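Local coordinates for diaphanous protein (Entamoeba histolytica, PDB 4DVG) that probably acts as a diaphanous-type formin whose GTPase-binding and FH3 region receives a Rho-family GTPase and so regulates actin filament assembly, at residues 275-280 and 293-298. Sequence-based numbering, arbitrary orientation.
Sequences NMKNTE and DFFDSW
K277 and F295 meet between helices 269-277 and 290-309 in an off-centre cation-pi interaction, an example of how a long lysine chain can bring its charge to an aromatic ring on a neighbouring helix. Their CA atoms lie 11.7 Å apart, and the side chains span this distance by reaching out from opposite directions. The ammonium nitrogen K277 NZ sits 4.0 Å from the centroid of the F295 ring, 32° off the ring normal. It is therefore displaced from the centre toward one side of the ring, with K277 NZ 3.5 Å from F295 CD2. Electrostatic attraction between the positive charge and the pi electrons probably favours this pose.

Van der Waals contact adds to it, since the last methylene, K277 CE, lies 3.7 Å from F295 CE2. Lysine CG stands anti to its own carbonyl carbon (chi1 -72°), and from there the chain runs extended, which delivers both CE and NZ to the CD2-CE2 side of the ring.

Hydrogen bonding acts within the first segment: T279 OG1 donates to N275 O over 2.9 Å, tying the loop back onto the helix.

This surface contact, burying just 81 Å² in all, belongs to the all-helical FH3 region. F295 also touches E274, and K277 rests on I291, so the pair lies beside further packing between helices 269-277 and 290-309. F294 adds to the same packing through L269 and L273 and also touches helices 236-249 and 254-265, while M276 reaches K238 on helix 236-249.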
loop_
_atom_site.group_PDB
_atom_site.type_symbol
_atom_site.label_atom_id
_atom_site.label_comp_id
_atom_site.label_asym_id
_atom_site.label_seq_id
_atom_site.Cartn_x
_atom_site.Cartn_y
_atom_site.Cartn_z
ATOM N N ASN B 275 13.776 7.161 29.879
ATOM C CA ASN B 275 12.555 6.519 30.387
ATOM C C ASN B 275 12.235 5.223 29.634
ATOM O O ASN B 275 11.648 4.306 30.194
ATOM C CB ASN B 275 11.340 7.459 30.354
ATOM O OD1 ASN B 275 12.084 8.374 32.447
ATOM N ND2 ASN B 275 10.576 9.558 31.287
HETATM N N MSE B 276 12.628 5.159 28.365
HETATM C CA MSE B 276 12.352 3.995 27.530
HETATM C C MSE B 276 13.254 2.830 27.891
HETATM O O MSE B 276 12.896 1.673 27.683
HETATM C CB MSE B 276 12.505 4.346 26.049
HETATM C CG MSE B 276 11.386 5.254 25.524
HETATM SE SE MSE B 276 11.605 5.976 23.695
HETATM C CE MSE B 276 11.692 4.295 22.692
ATOM N N LYS B 277 14.425 3.141 28.433
ATOM C CA LYS B 277 15.362 2.117 28.882
ATOM C C LYS B 277 14.812 1.334 30.078
ATOM O O LYS B 277 15.087 0.146 30.226
ATOM C CB LYS B 277 16.716 2.739 29.242
ATOM C CG LYS B 277 17.555 3.214 28.056
ATOM C CD LYS B 277 18.943 3.647 28.524
ATOM C CE LYS B 277 19.925 3.752 27.370
ATOM N NZ LYS B 277 21.273 4.210 27.813
ATOM N N ASN B 278 14.042 2.004 30.933
ATOM C CA ASN B 278 13.427 1.349 32.086
ATOM C C ASN B 278 12.094 0.722 31.694
ATOM O O ASN B 278 11.285 0.364 32.549
ATOM C CB ASN B 278 13.211 2.345 33.237
ATOM C CG ASN B 278 14.513 2.973 33.738
ATOM O OD1 ASN B 278 15.349 3.422 32.955
ATOM N ND2 ASN B 278 14.680 3.008 35.056
ATOM N N THR B 279 11.885 0.585 30.388
ATOM C CA THR B 279 10.582 0.240 29.830
ATOM C C THR B 279 10.660 -0.918 28.846
ATOM O O THR B 279 11.716 -1.202 28.278
ATOM C CB THR B 279 9.957 1.460 29.113
ATOM O OG1 THR B 279 9.473 2.392 30.090
ATOM C CG2 THR B 279 8.813 1.041 28.212
ATOM N N GLU B 280 9.523 -1.578 28.649
ATOM C CA GLU B 280 9.415 -2.709 27.737
ATOM C C GLU B 280 9.955 -2.409 26.332
ATOM O O GLU B 280 10.130 -3.323 25.520
ATOM C CB GLU B 280 7.956 -3.163 27.651
ATOM C CG GLU B 280 7.766 -4.671 27.531
ATOM C CD GLU B 280 8.104 -5.404 28.816
ATOM O OE1 GLU B 280 8.856 -4.839 29.638
ATOM O OE2 GLU B 280 7.615 -6.539 29.004
ATOM N N ASP B 293 22.795 3.975 19.957
ATOM C CA ASP B 293 23.618 4.687 18.993
ATOM C C ASP B 293 23.695 6.132 19.412
ATOM O O ASP B 293 24.774 6.734 19.391
ATOM C CB ASP B 293 23.069 4.574 17.562
ATOM C CG ASP B 293 23.290 3.188 16.951
ATOM O OD1 ASP B 293 24.027 2.354 17.544
ATOM O OD2 ASP B 293 22.722 2.936 15.867
ATOM N N PHE B 294 22.543 6.669 19.804
ATOM C CA PHE B 294 22.427 8.043 20.251
ATOM C C PHE B 294 23.403 8.324 21.389
ATOM O O PHE B 294 24.197 9.251 21.309
ATOM C CB PHE B 294 20.989 8.360 20.689
ATOM C CG PHE B 294 20.819 9.756 21.206
ATOM C CD1 PHE B 294 20.441 10.780 20.360
ATOM C CD2 PHE B 294 21.076 10.052 22.535
ATOM C CE1 PHE B 294 20.309 12.082 20.836
ATOM C CE2 PHE B 294 20.949 11.344 23.020
ATOM C CZ PHE B 294 20.568 12.361 22.180
ATOM N N PHE B 295 23.356 7.506 22.437
ATOM C CA PHE B 295 24.220 7.704 23.601
ATOM C C PHE B 295 25.689 7.493 23.279
ATOM O O PHE B 295 26.528 8.311 23.649
ATOM C CB PHE B 295 23.774 6.828 24.788
ATOM C CG PHE B 295 22.512 7.314 25.432
ATOM C CD1 PHE B 295 22.512 8.485 26.173
ATOM C CD2 PHE B 295 21.321 6.639 25.250
ATOM C CE1 PHE B 295 21.364 8.960 26.738
ATOM C CE2 PHE B 295 20.166 7.104 25.819
ATOM C CZ PHE B 295 20.185 8.271 26.563
ATOM N N ASP B 296 25.985 6.396 22.585
ATOM C CA ASP B 296 27.343 6.109 22.141
ATOM C C ASP B 296 27.938 7.278 21.336
ATOM O O ASP B 296 29.127 7.562 21.439
ATOM C CB ASP B 296 27.408 4.802 21.327
ATOM C CG ASP B 296 27.096 3.556 22.164
ATOM O OD1 ASP B 296 27.256 3.601 23.404
ATOM O OD2 ASP B 296 26.700 2.521 21.578
ATOM N N SER B 297 27.118 7.956 20.545
ATOM C CA SER B 297 27.600 9.059 19.705
ATOM C C SER B 297 27.723 10.346 20.526
ATOM O O SER B 297 28.593 11.170 20.272
ATOM C CB SER B 297 26.679 9.237 18.485
ATOM O OG SER B 297 26.869 10.444 17.767
ATOM N N TRP B 298 26.859 10.493 21.527
ATOM C CA TRP B 298 26.874 11.648 22.419
ATOM C C TRP B 298 28.110 11.621 23.286
ATOM O O TRP B 298 28.666 12.665 23.622
ATOM C CB TRP B 298 25.654 11.631 23.336
ATOM C CG TRP B 298 25.495 12.858 24.159
ATOM C CD1 TRP B 298 26.112 14.056 23.965
ATOM C CD2 TRP B 298 24.666 13.017 25.313
ATOM N NE1 TRP B 298 25.712 14.956 24.915
ATOM C CE2 TRP B 298 24.822 14.346 25.759
ATOM C CE3 TRP B 298 23.789 12.172 26.006
ATOM C CZ2 TRP B 298 24.137 14.854 26.876
ATOM C CZ3 TRP B 298 23.107 12.677 27.123
ATOM C CH2 TRP B 298 23.293 14.002 27.545
#